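Local structure of hypothetical aldose 1-epimerase (Klebsiella pneumoniae subsp. pneumoniae MGH 78578, 3TY1) at residues A223-P228 / P296-W301; S212-P217 / A286-D291; R67-L72 / G163-S168. The protein is of unknown function but probably binds carbohydrate, as a member of the galactose mutarotase-like proteins. One frame throughout, in Å; residues are numbered along the deposited sequence.

Contact 1 (A223-P228 / P296-W301)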
ATOM      1  N   ALA A 223      29.457  27.952  -4.875  1.00 32.14           N
ATOM      2  CA  ALA A 223      28.247  28.215  -5.670  1.00 31.35           C
ATOM      3  C   ALA A 223      27.466  29.245  -4.901  1.00 33.96           C
ATOM      4  O   ALA A 223      27.658  29.402  -3.678  1.00 35.89           O
ATOM      5  CB  ALA A 223      27.382  26.928  -5.830  1.00 27.61           C
ATOM      6  N   ARG A 224      26.551  29.903  -5.599  1.00 36.34           N
ATOM      7  CA  ARG A 224      25.818  31.021  -5.042  1.00 37.23           C
ATOM      8  C   ARG A 224      24.327  30.880  -5.289  1.00 36.27           C
ATOM      9  O   ARG A 224      23.912  30.311  -6.308  1.00 34.68           O
ATOM     10  CB  ARG A 224      26.334  32.356  -5.646  1.00 39.11           C
ATOM     11  CG  ARG A 224      27.746  32.699  -5.211  1.00 41.10           C
ATOM     12  CD  ARG A 224      28.229  34.038  -5.692  1.00 43.71           C
ATOM     13  NE  ARG A 224      28.213  34.110  -7.146  1.00 40.74           N
ATOM     14  CZ  ARG A 224      27.593  35.025  -7.900  1.00 48.06           C
ATOM     15  NH1 ARG A 224      26.899  36.033  -7.373  1.00 44.61           N
ATOM     16  NH2 ARG A 224      27.693  34.938  -9.219  1.00 48.56           N
ATOM     17  N   PHE A 225      23.540  31.372  -4.335  1.00 34.35           N
ATOM     18  CA  PHE A 225      22.100  31.469  -4.469  1.00 36.09           C
ATOM     19  C   PHE A 225      21.798  32.923  -4.739  1.00 37.11           C
ATOM     20  O   PHE A 225      22.220  33.799  -3.973  1.00 35.60           O
ATOM     21  CB  PHE A 225      21.344  31.002  -3.225  1.00 35.00           C
ATOM     22  CG  PHE A 225      19.873  31.235  -3.311  1.00 34.22           C
ATOM     23  CD1 PHE A 225      19.100  30.527  -4.207  1.00 38.97           C
ATOM     24  CD2 PHE A 225      19.260  32.197  -2.529  1.00 36.51           C
ATOM     25  CE1 PHE A 225      17.717  30.769  -4.299  1.00 33.22           C
ATOM     26  CE2 PHE A 225      17.880  32.427  -2.619  1.00 33.92           C
ATOM     27  CZ  PHE A 225      17.126  31.713  -3.496  1.00 37.99           C
ATOM     28  N   LEU A 226      21.067  33.179  -5.824  1.00 36.07           N
ATOM     29  CA  LEU A 226      20.734  34.537  -6.247  1.00 36.59           C
ATOM     30  C   LEU A 226      19.224  34.736  -6.166  1.00 36.96           C
ATOM     31  O   LEU A 226      18.454  33.929  -6.657  1.00 33.40           O
ATOM     32  CB  LEU A 226      21.196  34.775  -7.695  1.00 37.44           C
ATOM     33  CG  LEU A 226      22.609  34.339  -8.104  1.00 37.50           C
ATOM     34  CD1 LEU A 226      22.875  34.509  -9.599  1.00 43.87           C
ATOM     35  CD2 LEU A 226      23.662  35.024  -7.235  1.00 39.34           C
ATOM     36  N   ALA A 227      18.779  35.838  -5.573  1.00 36.70           N
ATOM     37  CA  ALA A 227      17.348  36.171  -5.571  1.00 36.59           C
ATOM     38  C   ALA A 227      17.165  37.598  -5.091  1.00 38.97           C
ATOM     39  O   ALA A 227      17.977  38.034  -4.287  1.00 38.65           O
ATOM     40  CB  ALA A 227      16.588  35.224  -4.638  1.00 35.44           C
ATOM     41  N   PRO A 228      16.136  38.315  -5.592  1.00 40.34           N
ATOM     42  CA  PRO A 228      15.779  39.650  -5.136  1.00 42.52           C
ATOM     43  C   PRO A 228      14.851  39.456  -3.945  1.00 42.22           C
ATOM     44  O   PRO A 228      13.800  38.838  -4.093  1.00 43.51           O
ATOM     45  CB  PRO A 228      15.056  40.265  -6.329  1.00 43.48           C
ATOM     46  CG  PRO A 228      14.517  39.188  -7.080  1.00 38.70           C
ATOM     47  CD  PRO A 228      15.206  37.888  -6.647  1.00 38.37           C
ATOM     48  N   PRO A 296       3.601  33.318  -3.236  1.00 39.04           N
ATOM     49  CA  PRO A 296       4.163  34.513  -2.585  1.00 41.25           C
ATOM     50  C   PRO A 296       5.423  34.389  -1.768  1.00 40.63           C
ATOM     51  O   PRO A 296       6.053  35.425  -1.511  1.00 39.75           O
ATOM     52  CB  PRO A 296       2.994  35.037  -1.715  1.00 44.85           C
ATOM     53  CG  PRO A 296       1.842  34.189  -2.025  1.00 46.73           C
ATOM     54  CD  PRO A 296       2.351  32.918  -2.585  1.00 43.62           C
ATOM     55  N   VAL A 297       5.796  33.174  -1.351  1.00 38.58           N
ATOM     56  CA  VAL A 297       6.945  32.949  -0.489  1.00 38.54           C
ATOM     57  C   VAL A 297       7.950  32.028  -1.133  1.00 37.41           C
ATOM     58  O   VAL A 297       7.651  31.392  -2.142  1.00 35.75           O
ATOM     59  CB  VAL A 297       6.540  32.440   0.922  1.00 39.09           C
ATOM     60  CG1 VAL A 297       5.670  33.543   1.615  1.00 34.43           C
ATOM     61  CG2 VAL A 297       5.850  31.079   0.883  1.00 41.36           C
ATOM     62  N   LEU A 298       9.152  32.027  -0.570  1.00 37.36           N
ATOM     63  CA  LEU A 298      10.260  31.230  -1.093  1.00 36.67           C
ATOM     64  C   LEU A 298      11.037  30.578   0.041  1.00 35.84           C
ATOM     65  O   LEU A 298      11.343  31.219   1.039  1.00 37.94           O
ATOM     66  CB  LEU A 298      11.174  32.123  -1.932  1.00 37.62           C
ATOM     67  CG  LEU A 298      12.397  31.510  -2.625  1.00 38.39           C
ATOM     68  CD1 LEU A 298      11.949  30.510  -3.648  1.00 30.28           C
ATOM     69  CD2 LEU A 298      13.169  32.648  -3.323  1.00 36.34           C
ATOM     70  N   THR A 299      11.352  29.301  -0.123  1.00 32.71           N
ATOM     71  CA  THR A 299      12.182  28.562   0.834  1.00 35.02           C
ATOM     72  C   THR A 299      13.469  28.167   0.149  1.00 35.85           C
ATOM     73  O   THR A 299      13.455  27.710  -1.015  1.00 32.92           O
ATOM     74  CB  THR A 299      11.443  27.286   1.337  1.00 34.43           C
ATOM     75  OG1 THR A 299      10.250  27.668   2.019  1.00 39.78           O
ATOM     76  CG2 THR A 299      12.337  26.424   2.273  1.00 35.53           C
ATOM     77  N   LEU A 300      14.572  28.346   0.866  1.00 34.74           N
ATOM     78  CA  LEU A 300      15.902  27.966   0.413  1.00 34.45           C
ATOM     79  C   LEU A 300      16.331  26.817   1.326  1.00 34.50           C
ATOM     80  O   LEU A 300      16.453  26.995   2.534  1.00 33.01           O
ATOM     81  CB  LEU A 300      16.850  29.162   0.573  1.00 34.00           C
ATOM     82  CG  LEU A 300      18.338  28.937   0.251  1.00 39.27           C
ATOM     83  CD1 LEU A 300      18.568  28.450  -1.202  1.00 32.66           C
ATOM     84  CD2 LEU A 300      19.163  30.189   0.551  1.00 32.58           C
ATOM     85  N   TRP A 301      16.549  25.639   0.742  1.00 32.13           N
ATOM     86  CA  TRP A 301      16.940  24.446   1.467  1.00 32.99           C
ATOM     87  C   TRP A 301      18.400  24.215   1.091  1.00 31.26           C
ATOM     88  O   TRP A 301      18.681  23.974  -0.064  1.00 30.84           O
ATOM     89  CB  TRP A 301      16.025  23.257   1.038  1.00 28.97           C
ATOM     90  CG  TRP A 301      16.412  21.922   1.534  1.00 32.57           C
ATOM     91  CD1 TRP A 301      16.759  21.589   2.813  1.00 32.39           C
ATOM     92  CD2 TRP A 301      16.481  20.708   0.767  1.00 28.05           C
ATOM     93  NE1 TRP A 301      17.046  20.244   2.884  1.00 30.98           N
ATOM     94  CE2 TRP A 301      16.851  19.675   1.657  1.00 32.95           C
ATOM     95  CE3 TRP A 301      16.219  20.385  -0.576  1.00 32.32           C
ATOM     96  CZ2 TRP A 301      17.043  18.345   1.230  1.00 29.69           C
ATOM     97  CZ3 TRP A 301      16.354  19.055  -0.992  1.00 27.06           C
ATOM     98  CH2 TRP A 301      16.770  18.055  -0.078  1.00 26.30           C
TER
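Leu-300 lays its CD1 methyl over one face of the Phe-225 ring, 3.8 Å from the ring centroid and 14° off the normal, a clear CH-pi contact. Its second methyl stays on the same side of the ring, above and just outside the rim, with CD2 of Leu-300 3.7 Å from CD2 of Phe-225. Having CG anti to the backbone N (chi1 174° for Phe-225, and much the same for Leu-300) sends each side chain out across the gap, and the two run alongside in opposite senses. Leu-298 meets the far end of the ring instead: its CD2 lies near the ring plane at the edge, 4.1 Å from CZ of Phe-225. That same CD2 methyl of Leu-298 also approaches Ala-227, with CB of the alanine 4.5 Å away, a much slacker touch. The grip is wholly apolar and buried.

Ile-315, Ile-263, Ala-275 and Tyr-249 pack further round Phe-225, and Tyr-249 also touches Leu-300. The contact therefore joins two layers of a beta sandwich: strand 224-229, at the border of the ten-stranded antiparallel sheet beside strand 272-278, and strand 297-304 of the mixed sheet, flanked by strands 259-265 and 311-318.

Contact 2 (S212-P217 / A286-D291)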
ATOM      1  N   SER A 212      12.109  22.375  -5.815  1.00 27.64           N
ATOM      2  CA  SER A 212      13.005  22.244  -6.979  1.00 27.29           C
ATOM      3  C   SER A 212      14.437  22.051  -6.505  1.00 27.95           C
ATOM      4  O   SER A 212      14.970  22.899  -5.770  1.00 26.86           O
ATOM      5  CB  SER A 212      12.813  23.455  -7.888  1.00 30.22           C
ATOM      6  OG  SER A 212      11.405  23.709  -8.132  1.00 30.70           O
ATOM      7  N   ASN A 213      15.087  20.972  -6.954  1.00 28.05           N
ATOM      8  CA  ASN A 213      16.298  20.455  -6.316  1.00 26.40           C
ATOM      9  C   ASN A 213      17.471  20.341  -7.262  1.00 28.98           C
ATOM     10  O   ASN A 213      17.355  19.721  -8.319  1.00 29.09           O
ATOM     11  CB  ASN A 213      15.943  19.087  -5.683  1.00 30.12           C
ATOM     12  CG  ASN A 213      14.616  19.147  -4.922  1.00 30.21           C
ATOM     13  OD1 ASN A 213      14.451  19.998  -4.075  1.00 32.32           O
ATOM     14  ND2 ASN A 213      13.670  18.280  -5.254  1.00 31.79           N
ATOM     15  N   PHE A 214      18.610  20.919  -6.873  1.00 28.52           N
ATOM     16  CA  PHE A 214      19.771  21.052  -7.772  1.00 29.98           C
ATOM     17  C   PHE A 214      21.007  20.582  -7.023  1.00 29.46           C
ATOM     18  O   PHE A 214      21.253  21.019  -5.905  1.00 27.92           O
ATOM     19  CB  PHE A 214      19.963  22.524  -8.215  1.00 28.03           C
ATOM     20  CG  PHE A 214      18.729  23.135  -8.812  1.00 32.54           C
ATOM     21  CD1 PHE A 214      18.424  22.975 -10.159  1.00 29.62           C
ATOM     22  CD2 PHE A 214      17.826  23.819  -8.006  1.00 35.65           C
ATOM     23  CE1 PHE A 214      17.252  23.534 -10.707  1.00 33.77           C
ATOM     24  CE2 PHE A 214      16.666  24.341  -8.529  1.00 29.49           C
ATOM     25  CZ  PHE A 214      16.378  24.220  -9.909  1.00 29.18           C
ATOM     26  N   GLY A 215      21.746  19.656  -7.626  1.00 30.01           N
ATOM     27  CA  GLY A 215      22.992  19.150  -7.038  1.00 32.54           C
ATOM     28  C   GLY A 215      24.114  19.454  -8.008  1.00 32.16           C
ATOM     29  O   GLY A 215      24.045  20.448  -8.798  1.00 32.20           O
ATOM     30  N   THR A 216      25.149  18.622  -7.976  1.00 33.27           N
ATOM     31  CA  THR A 216      26.265  18.781  -8.911  1.00 35.72           C
ATOM     32  C   THR A 216      25.753  18.599 -10.360  1.00 33.50           C
ATOM     33  O   THR A 216      24.792  17.871 -10.571  1.00 34.41           O
ATOM     34  CB  THR A 216      27.423  17.783  -8.619  1.00 39.37           C
ATOM     35  OG1 THR A 216      26.940  16.448  -8.756  1.00 40.15           O
ATOM     36  CG2 THR A 216      27.963  17.972  -7.214  1.00 47.45           C
ATOM     37  N   PRO A 217      26.394  19.230 -11.358  1.00 34.07           N
ATOM     38  CA  PRO A 217      27.584  20.087 -11.353  1.00 36.64           C
ATOM     39  C   PRO A 217      27.349  21.553 -11.057  1.00 37.09           C
ATOM     40  O   PRO A 217      28.304  22.331 -11.110  1.00 40.61           O
ATOM     41  CB  PRO A 217      28.092  19.974 -12.787  1.00 39.70           C
ATOM     42  CG  PRO A 217      26.830  19.767 -13.602  1.00 36.56           C
ATOM     43  CD  PRO A 217      25.854  19.050 -12.731  1.00 34.59           C
ATOM     44  N   ALA A 286      20.993  27.353 -12.787  1.00 29.96           N
ATOM     45  CA  ALA A 286      19.583  27.107 -13.084  1.00 30.44           C
ATOM     46  C   ALA A 286      18.810  28.205 -12.459  1.00 30.81           C
ATOM     47  O   ALA A 286      19.089  28.579 -11.312  1.00 32.82           O
ATOM     48  CB  ALA A 286      19.093  25.748 -12.542  1.00 28.28           C
ATOM     49  N   SER A 287      17.826  28.706 -13.196  1.00 30.32           N
ATOM     50  CA  SER A 287      16.961  29.789 -12.708  1.00 32.45           C
ATOM     51  C   SER A 287      15.515  29.352 -12.768  1.00 30.18           C
ATOM     52  O   SER A 287      15.132  28.525 -13.628  1.00 29.21           O
ATOM     53  CB  SER A 287      17.145  31.056 -13.552  1.00 34.57           C
ATOM     54  OG  SER A 287      16.716  30.876 -14.871  1.00 33.03           O
ATOM     55  N   ILE A 288      14.747  29.869 -11.829  1.00 28.52           N
ATOM     56  CA  ILE A 288      13.328  29.625 -11.749  1.00 29.99           C
ATOM     57  C   ILE A 288      12.642  30.960 -11.712  1.00 31.96           C
ATOM     58  O   ILE A 288      12.922  31.799 -10.828  1.00 32.32           O
ATOM     59  CB  ILE A 288      12.903  28.804 -10.473  1.00 29.86           C
ATOM     60  CG1 ILE A 288      13.717  27.532 -10.325  1.00 30.39           C
ATOM     61  CG2 ILE A 288      11.426  28.416 -10.498  1.00 29.15           C
ATOM     62  CD1 ILE A 288      13.438  26.768  -9.000  1.00 29.10           C
ATOM     63  N   GLN A 289      11.754  31.176 -12.661  1.00 31.28           N
ATOM     64  CA  GLN A 289      10.872  32.327 -12.654  1.00 31.55           C
ATOM     65  C   GLN A 289       9.538  31.906 -12.109  1.00 33.90           C
ATOM     66  O   GLN A 289       9.009  30.889 -12.517  1.00 35.20           O
ATOM     67  CB  GLN A 289      10.669  32.899 -14.058  1.00 30.72           C
ATOM     68  CG  GLN A 289       9.623  34.044 -14.167  1.00 35.14           C
ATOM     69  CD  GLN A 289       9.388  34.506 -15.613  1.00 36.10           C
ATOM     70  OE1 GLN A 289      10.155  34.170 -16.511  1.00 40.00           O
ATOM     71  NE2 GLN A 289       8.303  35.222 -15.832  1.00 36.67           N
ATOM     72  N   PHE A 290       8.966  32.718 -11.227  1.00 33.20           N
ATOM     73  CA  PHE A 290       7.627  32.451 -10.693  1.00 32.82           C
ATOM     74  C   PHE A 290       6.900  33.748 -10.425  1.00 35.60           C
ATOM     75  O   PHE A 290       7.503  34.820 -10.440  1.00 37.56           O
ATOM     76  CB  PHE A 290       7.638  31.497  -9.471  1.00 32.70           C
ATOM     77  CG  PHE A 290       8.343  32.017  -8.257  1.00 36.23           C
ATOM     78  CD1 PHE A 290       9.714  31.911  -8.144  1.00 36.58           C
ATOM     79  CD2 PHE A 290       7.627  32.608  -7.211  1.00 40.66           C
ATOM     80  CE1 PHE A 290      10.389  32.408  -7.023  1.00 37.30           C
ATOM     81  CE2 PHE A 290       8.290  33.070  -6.070  1.00 35.55           C
ATOM     82  CZ  PHE A 290       9.669  32.955  -5.978  1.00 38.72           C
ATOM     83  N   ASP A 291       5.592  33.626 -10.266  1.00 37.00           N
ATOM     84  CA  ASP A 291       4.659  34.725 -10.090  1.00 37.60           C
ATOM     85  C   ASP A 291       4.318  34.841  -8.599  1.00 39.85           C
ATOM     86  O   ASP A 291       3.689  33.925  -8.026  1.00 35.68           O
ATOM     87  CB  ASP A 291       3.408  34.409 -10.921  1.00 39.08           C
ATOM     88  CG  ASP A 291       2.424  35.569 -11.015  1.00 37.19           C
ATOM     89  OD1 ASP A 291       2.009  36.150  -9.972  1.00 42.27           O
ATOM     90  OD2 ASP A 291       2.066  35.927 -12.161  1.00 42.48           O
TER
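The CB methyl of Ala-286 presses on Phe-214, 3.4 Å from CE1 and next nearest to CD1, coming at the ring obliquely. Ile-288 works at another part of the same ring: its terminal CD1 lies in the ring plane at the edge, 4.0 Å from CZ of Phe-214. That CD1 methyl of Ile-288 also packs on Ser-212, sitting 3.6 Å from CB and 3.8 Å from OG of the serine, so the isoleucine tip bridges two residues of the opposing strand.

Extension does this for Ile-288: with chi2 at 174° the chain runs straight out from its strand and delivers CD1 to the middle of the interface. Val-277, Met-113 and Ile-315 pack around the ring of Phe-214. Behind the methyl contacts, the hydroxyl of Ser-212 is satisfied by hydrogen bonds with Tyr-349 OH and the carbonyl oxygen of Tyr-210. Tyr-349 and Leu-347, both on the adjoining strand 342-352, in turn touch Ile-288.

The segment axes come within 9.7 Å and run nearly antiparallel, at 168°, the spacing of strands that face each other across a sandwich. Strand 204-214 belongs to the mixed sheet, next to strand 311-318, whereas strand 285-291 lies between 342-352 and 272-278 in the ten-stranded antiparallel sheet.

Contact 3 (R67-L72 / G163-S168)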
ATOM      1  N   ARG A  67       4.266   9.039 -10.253  1.00 25.90           N
ATOM      2  CA  ARG A  67       4.595   9.893  -9.110  1.00 25.95           C
ATOM      3  C   ARG A  67       4.199  11.353  -9.379  1.00 25.78           C
ATOM      4  O   ARG A  67       5.048  12.237  -9.446  1.00 26.86           O
ATOM      5  CB  ARG A  67       6.091   9.740  -8.789  1.00 25.20           C
ATOM      6  CG  ARG A  67       6.488   8.272  -8.386  1.00 23.96           C
ATOM      7  CD  ARG A  67       7.938   8.135  -7.969  1.00 24.89           C
ATOM      8  NE  ARG A  67       8.220   9.041  -6.861  1.00 22.91           N
ATOM      9  CZ  ARG A  67       7.799   8.917  -5.609  1.00 24.67           C
ATOM     10  NH1 ARG A  67       7.101   7.836  -5.201  1.00 26.98           N
ATOM     11  NH2 ARG A  67       8.074   9.911  -4.750  1.00 26.85           N
ATOM     12  N   GLY A  68       2.905  11.549  -9.670  1.00 25.07           N
ATOM     13  CA  GLY A  68       2.252  12.877  -9.771  1.00 27.27           C
ATOM     14  C   GLY A  68       2.792  13.818 -10.829  1.00 28.60           C
ATOM     15  O   GLY A  68       2.616  15.011 -10.726  1.00 28.85           O
HETATM   16  N   MSE A  69       3.445  13.256 -11.842  1.00 26.91           N
HETATM   17  CA  MSE A  69       4.140  14.039 -12.872  1.00 26.72           C
HETATM   18  C   MSE A  69       5.332  14.833 -12.327  1.00 24.93           C
HETATM   19  O   MSE A  69       5.788  15.813 -12.952  1.00 26.17           O
HETATM   20  CB  MSE A  69       3.178  14.936 -13.655  1.00 29.50           C
HETATM   21  CG  MSE A  69       1.911  14.301 -14.128  1.00 24.64           C
HETATM   22 SE   MSE A  69       2.060  13.033 -15.520  0.75 23.47          SE
HETATM   23  CE  MSE A  69       2.615  14.161 -17.050  1.00 25.73           C
ATOM     24  N   ASN A  70       5.890  14.378 -11.210  1.00 27.85           N
ATOM     25  CA  ASN A  70       7.140  14.944 -10.688  1.00 26.80           C
ATOM     26  C   ASN A  70       8.200  14.864 -11.783  1.00 26.65           C
ATOM     27  O   ASN A  70       8.241  13.893 -12.578  1.00 26.28           O
ATOM     28  CB  ASN A  70       7.685  14.081  -9.526  1.00 27.25           C
ATOM     29  CG  ASN A  70       6.937  14.233  -8.209  1.00 31.98           C
ATOM     30  OD1 ASN A  70       6.090  15.128  -8.028  1.00 28.42           O
ATOM     31  ND2 ASN A  70       7.252  13.301  -7.250  1.00 27.51           N
ATOM     32  N   LEU A  71       9.122  15.822 -11.764  1.00 26.55           N
ATOM     33  CA  LEU A  71      10.205  15.896 -12.710  1.00 24.90           C
ATOM     34  C   LEU A  71      11.370  15.178 -12.046  1.00 26.18           C
ATOM     35  O   LEU A  71      11.802  15.522 -10.947  1.00 23.64           O
ATOM     36  CB  LEU A  71      10.572  17.339 -13.069  1.00 25.61           C
ATOM     37  CG  LEU A  71       9.414  18.281 -13.502  1.00 25.74           C
ATOM     38  CD1 LEU A  71       9.976  19.636 -13.885  1.00 27.77           C
ATOM     39  CD2 LEU A  71       8.589  17.666 -14.632  1.00 24.71           C
ATOM     40  N   LEU A  72      11.897  14.177 -12.729  1.00 23.79           N
ATOM     41  CA  LEU A  72      12.988  13.388 -12.149  1.00 25.31           C
ATOM     42  C   LEU A  72      14.369  13.986 -12.418  1.00 26.45           C
ATOM     43  O   LEU A  72      15.214  14.086 -11.524  1.00 27.47           O
ATOM     44  CB  LEU A  72      12.958  11.973 -12.716  1.00 25.02           C
ATOM     45  CG  LEU A  72      11.716  11.092 -12.451  1.00 33.40           C
ATOM     46  CD1 LEU A  72      12.018   9.609 -12.735  1.00 28.52           C
ATOM     47  CD2 LEU A  72      11.157  11.206 -11.105  1.00 29.06           C
ATOM     48  N   GLY A 163      -0.780  16.131 -17.299  1.00 27.94           N
ATOM     49  CA  GLY A 163      -1.138  15.053 -16.392  1.00 29.29           C
ATOM     50  C   GLY A 163      -2.092  15.498 -15.301  1.00 31.00           C
ATOM     51  O   GLY A 163      -1.742  16.390 -14.535  1.00 29.91           O
ATOM     52  N   LEU A 164      -3.280  14.887 -15.239  1.00 29.19           N
ATOM     53  CA  LEU A 164      -4.300  15.208 -14.217  1.00 30.25           C
ATOM     54  C   LEU A 164      -4.036  14.349 -12.977  1.00 30.03           C
ATOM     55  O   LEU A 164      -4.091  13.125 -13.056  1.00 32.78           O
ATOM     56  CB  LEU A 164      -5.690  14.899 -14.736  1.00 31.63           C
ATOM     57  CG  LEU A 164      -6.909  15.236 -13.858  1.00 33.62           C
ATOM     58  CD1 LEU A 164      -6.900  16.700 -13.546  1.00 31.16           C
ATOM     59  CD2 LEU A 164      -8.240  14.782 -14.555  1.00 35.41           C
ATOM     60  N   VAL A 165      -3.749  14.997 -11.859  1.00 31.23           N
ATOM     61  CA  VAL A 165      -3.443  14.365 -10.569  1.00 30.07           C
ATOM     62  C   VAL A 165      -4.563  14.731  -9.600  1.00 32.00           C
ATOM     63  O   VAL A 165      -4.806  15.906  -9.298  1.00 32.13           O
ATOM     64  CB  VAL A 165      -2.095  14.836 -10.073  1.00 29.92           C
ATOM     65  CG1 VAL A 165      -1.751  14.151  -8.759  1.00 30.19           C
ATOM     66  CG2 VAL A 165      -1.016  14.512 -11.113  1.00 29.63           C
ATOM     67  N   LYS A 166      -5.288  13.727  -9.144  1.00 30.19           N
ATOM     68  CA  LYS A 166      -6.501  13.943  -8.380  1.00 31.26           C
ATOM     69  C   LYS A 166      -6.338  13.664  -6.906  1.00 34.03           C
ATOM     70  O   LYS A 166      -5.665  12.699  -6.517  1.00 32.49           O
ATOM     71  CB  LYS A 166      -7.620  13.064  -8.907  1.00 33.49           C
ATOM     72  CG  LYS A 166      -8.020  13.270 -10.355  1.00 36.56           C
ATOM     73  CD  LYS A 166      -9.256  12.371 -10.630  1.00 41.36           C
ATOM     74  CE  LYS A 166      -9.904  12.602 -11.972  1.00 47.65           C
ATOM     75  NZ  LYS A 166     -11.123  11.725 -12.086  1.00 47.73           N
ATOM     76  N   GLU A 167      -6.979  14.502  -6.092  1.00 35.43           N
ATOM     77  CA  GLU A 167      -7.027  14.351  -4.644  1.00 36.48           C
ATOM     78  C   GLU A 167      -8.524  14.433  -4.298  1.00 37.99           C
ATOM     79  O   GLU A 167      -8.980  15.464  -3.822  1.00 39.39           O
ATOM     80  CB  GLU A 167      -6.211  15.449  -3.940  1.00 34.18           C
ATOM     81  CG  GLU A 167      -4.677  15.416  -4.298  1.00 40.68           C
ATOM     82  CD  GLU A 167      -3.876  16.541  -3.663  1.00 42.29           C
ATOM     83  OE1 GLU A 167      -3.711  16.535  -2.428  1.00 42.69           O
ATOM     84  OE2 GLU A 167      -3.372  17.431  -4.394  1.00 37.20           O
ATOM     85  N   SER A 168      -9.237  13.341  -4.610  1.00 37.37           N
ATOM     86  CA  SER A 168     -10.691  13.159  -4.490  1.00 39.52           C
ATOM     87  C   SER A 168     -11.009  12.195  -3.364  1.00 40.08           C
ATOM     88  O   SER A 168     -10.578  11.035  -3.395  1.00 40.44           O
ATOM     89  CB  SER A 168     -11.215  12.589  -5.802  1.00 40.62           C
ATOM     90  OG  SER A 168     -10.885  13.473  -6.872  1.00 41.94           O
TER
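Met-69, modelled as selenomethionine, curls over the bare alpha carbon of Gly-163. CG, SE and CE of Met-69 each approach CA of Gly-163 at 3.9 Å, so the side chain wraps this point of the backbone; the folds at chi2 (-70°) and chi3 (-68°) make that wrap possible. Gly-163, with no side chain, lets the Met-69 chain lie directly on its CA. Two residues on, Val-165 brings CG2 to the peptide between Gly-68 and Met-69, 3.7 Å from the carbonyl oxygen of Gly-68. Thr-179 and Leu-63 also touch Met-69.

The first segment presents these groups through a type I' beta turn from Arg-67 to Asn-70, closed by a 2.9 Å hydrogen bond from Asn-70 N to Arg-67 O. Gly-68 and Met-69, at its middle, both have positive phi. The turn lies in the connection between strands 60-64 and 70-76, neighbours in the six-stranded antiparallel sheet, and it packs against strand 159-169 of the ten-stranded one. Glu-112 ties two residues of the turn together, its OE2 pairing with Arg-67 in a salt bridge and with Asn-70 ND2 in a hydrogen bond.

Packing slackens between Met-69 and Val-165, where CG of Met-69 and CG2 of Val-165 stand 4.2 Å apart. Segment 163-168 also has a more open side: Leu-164 points away from the turn, and it, Lys-166 and Ser-168 are all partly exposed. There Lys-166 packs on Lys-88 and Ser-168 on Pro-86, both of the third subunit. Glu-167 is buried, by contrast, and its carboxylate accepts hydrogen bonds from the backbone N atoms of Tyr-119 and Glu-120.

In the fold
From the N terminus, contact 3 comes first: residues 67-72 wait some 90 residues for 163-168, and that loop is closed before the other two begin. Contacts 1 and 2 then cross, since 212-217 and 223-228 open in turn and are met by 286-291 and 296-301 in the same order. Consecutive strands thus swap layers, mixed sheet to ten-stranded sheet and back, and the two contacts touch through Leu-298 with Phe-290 and Trp-301 with Asn-213. Contact 3, about 25 Å from contact 1 between centres, ties the six-stranded sheet to the same ten-stranded sheet, the layer common to all three in this supersandwich.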